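Long-range contact in Esterase/lipase (Lactobacillus rhamnosus, PDB 4N5H), which probably hydrolyses carboxylic esters, and may also transfer acyl groups, as an esterase of the alpha/beta-hydrolase fold: residues A[86-98]-A[291-303]. The protein carries 1 engineered substitution. Residues are numbered along the deposited sequence; the frame is centred on the assembly and turned at random. Where two conformers were deposited one is given.
With IPA (isopropyl alcohol), chain C; IPA (isopropyl alcohol), chain D.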
loop_
_atom_site.group_PDB
_atom_site.type_symbol
_atom_site.label_atom_id
_atom_site.label_comp_id
_atom_site.label_asym_id
_atom_site.label_seq_id
_atom_site.Cartn_x
_atom_site.Cartn_y
_atom_site.Cartn_z
ATOM N N ARG A 86 -13.775 -4.876 9.639
ATOM C CA ARG A 86 -13.382 -3.509 9.847
ATOM C C ARG A 86 -14.126 -2.473 8.996
ATOM O O ARG A 86 -14.471 -1.404 9.523
ATOM C CB ARG A 86 -11.897 -3.331 9.747
ATOM C CG ARG A 86 -11.345 -3.524 8.366
ATOM C CD ARG A 86 -9.806 -3.701 8.486
ATOM N NE ARG A 86 -9.156 -4.046 7.228
ATOM C CZ ARG A 86 -8.988 -5.265 6.764
ATOM N NH1 ARG A 86 -9.440 -6.303 7.412
ATOM N NH2 ARG A 86 -8.349 -5.439 5.606
ATOM N N ASN A 87 -14.410 -2.765 7.716
ATOM C CA ASN A 87 -15.068 -1.740 6.873
ATOM C C ASN A 87 -16.512 -1.534 7.324
ATOM O O ASN A 87 -16.943 -0.406 7.395
ATOM C CB ASN A 87 -15.017 -2.109 5.406
ATOM C CG ASN A 87 -13.647 -1.740 4.808
ATOM O OD1 ASN A 87 -12.746 -1.126 5.478
ATOM N ND2 ASN A 87 -13.476 -2.104 3.564
ATOM N N TYR A 88 -17.181 -2.600 7.682
ATOM C CA TYR A 88 -18.556 -2.487 8.199
ATOM C C TYR A 88 -18.567 -1.698 9.486
ATOM O O TYR A 88 -19.385 -0.780 9.663
ATOM C CB TYR A 88 -19.103 -3.874 8.448
ATOM C CG TYR A 88 -20.441 -4.018 9.137
ATOM C CD1 TYR A 88 -20.514 -4.524 10.419
ATOM C CD2 TYR A 88 -21.629 -3.659 8.511
ATOM C CE1 TYR A 88 -21.711 -4.710 11.065
ATOM C CE2 TYR A 88 -22.837 -3.863 9.136
ATOM C CZ TYR A 88 -22.895 -4.443 10.387
ATOM O OH TYR A 88 -24.073 -4.692 11.040
ATOM N N CYS A 89 -17.640 -2.010 10.391
ATOM C CA CYS A 89 -17.531 -1.239 11.645
ATOM C C CYS A 89 -17.223 0.220 11.397
ATOM O O CYS A 89 -17.791 1.095 12.057
ATOM C CB CYS A 89 -16.527 -1.867 12.587
ATOM S SG CYS A 89 -17.072 -3.449 13.323
ATOM N N ARG A 90 -16.281 0.525 10.484
ATOM C CA ARG A 90 -16.008 1.935 10.174
ATOM C C ARG A 90 -17.252 2.619 9.644
ATOM O O ARG A 90 -17.549 3.794 9.980
ATOM C CB ARG A 90 -14.925 2.028 9.091
ATOM C CG ARG A 90 -13.529 1.607 9.522
ATOM C CD ARG A 90 -12.597 1.386 8.317
ATOM N NE ARG A 90 -11.243 1.168 8.821
ATOM C CZ ARG A 90 -10.323 0.344 8.236
ATOM N NH1 ARG A 90 -10.533 -0.290 7.103
ATOM N NH2 ARG A 90 -9.137 0.211 8.780
ATOM N N TYR A 91 -17.990 1.926 8.775
ATOM C CA TYR A 91 -19.221 2.531 8.259
ATOM C C TYR A 91 -20.165 2.924 9.410
ATOM O O TYR A 91 -20.675 4.053 9.491
ATOM C CB TYR A 91 -19.999 1.692 7.210
ATOM C CG TYR A 91 -21.250 2.410 6.838
ATOM C CD1 TYR A 91 -21.191 3.557 5.995
ATOM C CD2 TYR A 91 -22.487 2.014 7.351
ATOM C CE1 TYR A 91 -22.337 4.261 5.729
ATOM C CE2 TYR A 91 -23.624 2.766 7.059
ATOM C CZ TYR A 91 -23.523 3.878 6.282
ATOM O OH TYR A 91 -24.658 4.606 5.942
ATOM N N LEU A 92 -20.419 1.989 10.282
ATOM C CA LEU A 92 -21.338 2.316 11.380
ATOM C C LEU A 92 -20.806 3.488 12.196
ATOM O O LEU A 92 -21.559 4.395 12.547
ATOM C CB LEU A 92 -21.586 1.076 12.227
ATOM C CG LEU A 92 -22.133 -0.151 11.549
ATOM C CD1 LEU A 92 -22.206 -1.324 12.510
ATOM C CD2 LEU A 92 -23.503 0.213 10.901
ATOM N N ALA A 93 -19.518 3.485 12.530
ATOM C CA ALA A 93 -18.910 4.591 13.294
ATOM C C ALA A 93 -19.046 5.937 12.575
ATOM O O ALA A 93 -19.318 6.958 13.225
ATOM C CB ALA A 93 -17.398 4.311 13.560
ATOM N N SER A 94 -18.939 5.912 11.265
ATOM C CA SER A 94 -19.007 7.139 10.478
ATOM C C SER A 94 -20.388 7.820 10.589
ATOM O O SER A 94 -20.487 9.031 10.304
ATOM C CB SER A 94 -18.698 6.886 8.970
ATOM O OG SER A 94 -19.802 6.292 8.289
ATOM N N GLN A 95 -21.387 7.076 10.968
ATOM C CA GLN A 95 -22.763 7.545 11.184
ATOM C C GLN A 95 -22.969 8.165 12.555
ATOM O O GLN A 95 -24.118 8.635 12.812
ATOM C CB GLN A 95 -23.751 6.456 10.840
ATOM C CG GLN A 95 -23.706 5.955 9.418
ATOM C CD GLN A 95 -23.754 7.104 8.441
ATOM O OE1 GLN A 95 -24.796 7.736 8.300
ATOM N NE2 GLN A 95 -22.662 7.368 7.759
ATOM N N GLY A 96 -21.954 8.264 13.388
ATOM C CA GLY A 96 -22.021 8.891 14.667
ATOM C C GLY A 96 -22.115 7.969 15.881
ATOM O O GLY A 96 -22.806 8.266 16.895
ATOM N N TYR A 97 -21.521 6.781 15.754
ATOM C CA TYR A 97 -21.615 5.741 16.761
ATOM C C TYR A 97 -20.195 5.349 17.217
ATOM O O TYR A 97 -19.259 5.408 16.442
ATOM C CB TYR A 97 -22.298 4.454 16.233
ATOM C CG TYR A 97 -23.749 4.734 15.907
ATOM C CD1 TYR A 97 -24.040 5.309 14.674
ATOM C CD2 TYR A 97 -24.770 4.618 16.850
ATOM C CE1 TYR A 97 -25.329 5.751 14.383
ATOM C CE2 TYR A 97 -26.104 5.012 16.538
ATOM C CZ TYR A 97 -26.358 5.563 15.309
ATOM O OH TYR A 97 -27.673 5.940 14.956
ATOM N N ALA A 98 -20.078 4.976 18.478
ATOM C CA ALA A 98 -18.868 4.424 19.060
ATOM C C ALA A 98 -19.015 2.910 18.901
ATOM O O ALA A 98 -19.967 2.282 19.345
ATOM C CB ALA A 98 -18.735 4.786 20.510
ATOM N N ILE A 291 -26.191 0.189 2.458
ATOM C CA ILE A 291 -26.470 1.446 3.127
ATOM C C ILE A 291 -27.912 1.479 3.622
ATOM O O ILE A 291 -28.174 1.824 4.806
ATOM C CB ILE A 291 -26.195 2.634 2.149
ATOM C CG1 ILE A 291 -24.790 2.779 1.696
ATOM C CG2 ILE A 291 -26.747 3.928 2.745
ATOM C CD1 ILE A 291 -23.862 3.331 2.710
ATOM N N GLU A 292 -28.898 1.049 2.795
ATOM C CA GLU A 292 -30.273 1.091 3.224
ATOM C C GLU A 292 -30.484 0.177 4.426
ATOM O O GLU A 292 -31.126 0.591 5.396
ATOM C CB GLU A 292 -31.186 0.670 2.061
ATOM C CG GLU A 292 -32.648 0.626 2.480
ATOM C CD GLU A 292 -33.565 0.160 1.357
ATOM O OE1 GLU A 292 -33.345 0.580 0.191
ATOM O OE2 GLU A 292 -34.504 -0.577 1.640
ATOM N N THR A 293 -29.921 -1.027 4.361
ATOM C CA THR A 293 -30.052 -2.030 5.443
ATOM C C THR A 293 -29.421 -1.522 6.761
ATOM O O THR A 293 -30.017 -1.598 7.810
ATOM C CB THR A 293 -29.432 -3.336 4.974
ATOM O OG1 THR A 293 -30.162 -3.811 3.839
ATOM C CG2 THR A 293 -29.463 -4.348 6.053
ATOM N N ASN A 294 -28.189 -1.038 6.653
ATOM C CA ASN A 294 -27.443 -0.632 7.783
ATOM C C ASN A 294 -28.021 0.607 8.457
ATOM O O ASN A 294 -28.062 0.712 9.698
ATOM C CB ASN A 294 -25.961 -0.538 7.431
ATOM C CG ASN A 294 -25.364 -1.918 7.064
ATOM O OD1 ASN A 294 -25.822 -2.947 7.533
ATOM N ND2 ASN A 294 -24.308 -1.881 6.255
ATOM N N LEU A 295 -28.427 1.579 7.623
ATOM C CA LEU A 295 -29.145 2.770 8.187
ATOM C C LEU A 295 -30.465 2.342 8.780
ATOM O O LEU A 295 -30.850 2.906 9.856
ATOM C CB LEU A 295 -29.389 3.800 7.144
ATOM C CG LEU A 295 -28.165 4.545 6.625
ATOM C CD1 LEU A 295 -28.502 5.578 5.568
ATOM C CD2 LEU A 295 -27.397 5.268 7.761
ATOM N N GLU A 296 -31.188 1.382 8.183
ATOM C CA GLU A 296 -32.444 0.968 8.769
ATOM C C GLU A 296 -32.243 0.357 10.154
ATOM O O GLU A 296 -32.987 0.600 11.115
ATOM C CB GLU A 296 -33.190 0.045 7.843
ATOM C CG GLU A 296 -34.562 -0.309 8.365
ATOM C CD GLU A 296 -35.499 -0.820 7.235
ATOM O OE1 GLU A 296 -35.332 -0.401 6.059
ATOM O OE2 GLU A 296 -36.365 -1.678 7.576
ATOM N N MET A 297 -31.202 -0.435 10.289
ATOM C CA MET A 297 -30.749 -0.938 11.602
ATOM C C MET A 297 -30.452 0.170 12.597
ATOM O O MET A 297 -30.937 0.118 13.762
ATOM C CB MET A 297 -29.586 -1.876 11.415
ATOM C CG MET A 297 -29.033 -2.429 12.721
ATOM S SD MET A 297 -27.521 -3.402 12.533
ATOM C CE MET A 297 -26.292 -2.090 12.154
ATOM N N LEU A 298 -29.674 1.155 12.186
ATOM C CA LEU A 298 -29.256 2.238 13.099
ATOM C C LEU A 298 -30.497 3.075 13.461
ATOM O O LEU A 298 -30.627 3.506 14.645
ATOM C CB LEU A 298 -28.166 3.113 12.510
ATOM C CG LEU A 298 -26.843 2.324 12.369
ATOM C CD1 LEU A 298 -25.901 3.230 11.563
ATOM C CD2 LEU A 298 -26.218 1.929 13.705
ATOM N N ARG A 299 -31.392 3.238 12.496
ATOM C CA ARG A 299 -32.636 3.998 12.823
ATOM C C ARG A 299 -33.569 3.239 13.773
ATOM O O ARG A 299 -34.228 3.894 14.620
ATOM C CB ARG A 299 -33.386 4.427 11.589
ATOM C CG ARG A 299 -32.676 5.456 10.731
ATOM C CD ARG A 299 -32.189 6.708 11.456
ATOM N NE ARG A 299 -30.851 6.691 12.151
ATOM C CZ ARG A 299 -29.692 6.886 11.546
ATOM N NH1 ARG A 299 -29.693 7.056 10.195
ATOM N NH2 ARG A 299 -28.534 6.918 12.208
ATOM N N THR A 300 -33.644 1.913 13.681
ATOM C CA THR A 300 -34.415 1.125 14.590
ATOM C C THR A 300 -33.817 1.300 15.980
ATOM O O THR A 300 -34.562 1.487 17.003
ATOM C CB THR A 300 -34.401 -0.325 14.145
ATOM O OG1 THR A 300 -34.960 -0.394 12.838
ATOM C CG2 THR A 300 -35.179 -1.262 15.102
ATOM N N PHE A 301 -32.488 1.197 16.047
ATOM C CA PHE A 301 -31.747 1.374 17.313
ATOM C C PHE A 301 -32.058 2.735 17.920
ATOM O O PHE A 301 -32.329 2.857 19.099
ATOM C CB PHE A 301 -30.232 1.205 17.012
ATOM C CG PHE A 301 -29.290 1.533 18.125
ATOM C CD1 PHE A 301 -29.567 1.204 19.432
ATOM C CD2 PHE A 301 -28.025 2.048 17.830
ATOM C CE1 PHE A 301 -28.628 1.439 20.410
ATOM C CE2 PHE A 301 -27.059 2.283 18.831
ATOM C CZ PHE A 301 -27.396 2.012 20.134
ATOM N N ASP A 302 -31.967 3.740 17.111
ATOM C CA ASP A 302 -32.192 5.131 17.569
ATOM C C ASP A 302 -33.639 5.268 18.061
ATOM O O ASP A 302 -33.852 5.953 19.077
ATOM C CB ASP A 302 -32.040 6.124 16.429
ATOM C CG ASP A 302 -30.592 6.315 15.958
ATOM O OD1 ASP A 302 -29.640 5.872 16.642
ATOM O OD2 ASP A 302 -30.444 7.066 14.990
ATOM N N ALA A 303 -34.582 4.669 17.380
ATOM C CA ALA A 303 -35.984 4.793 17.815
ATOM C C ALA A 303 -36.216 4.136 19.193
ATOM O O ALA A 303 -36.863 4.706 20.059
ATOM C CB ALA A 303 -36.903 4.240 16.790
HETATM C C1 IPA C . -7.887 -8.615 4.697
HETATM C C2 IPA C . -8.704 -9.628 5.539
HETATM C C3 IPA C . -7.669 -10.680 5.901
HETATM O O2 IPA C . -9.174 -8.992 6.798
HETATM C C1 IPA D . -33.506 -0.795 -2.978
HETATM C C2 IPA D . -32.180 -0.051 -3.166
HETATM C C3 IPA D . -32.422 1.361 -3.694
HETATM O O2 IPA D . -31.472 -0.015 -1.912
HETATM O O HOH W 1 -26.468 -4.472 9.684
HETATM O O HOH W 2 -26.978 8.094 9.961
#
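L92 CA and N294 CA stand 7.7 Å apart where helix 86-94 crosses segment 291-303, the helical axes approaching to 11.0 Å at -53°. Beyond helix 86-94, Y97 lays its ring over L298, whose CD2 sits 3.9 Å from the ring centroid, almost on the normal. The Y97 ring also meets F301 rim to rim. With CG anti to its carbonyl carbon (chi1 -66°), Y97 carries its hydroxyl to segment 291-303, where OH donates to the syn side of D302 OD1 at 2.6 Å, tilted somewhat out of the carboxylate plane, and accepts from R299 NH2 at 3.0 Å. R299 NE closes the triangle through a salt bridge to D302 OD2. A phenylalanine in place of Y97 would probably keep the L298 packing but leave D302 OD1 without its donor. Farther back, L92 CD2 packs against M297 CE at 3.8 Å and L298 CD1, while the I291 methyl CD1 lies 3.5 Å from Y91 CE1. Water 1 links Y88 OH to N294 OD1, which N281 also grips; water 2 joins Q95 OE1 to R299 NH1. The pair is typical of the alpha/beta-hydrolase fold, in which the C-terminal helix packs beside the helix leading into strand 98-102 on one face of the central sheet.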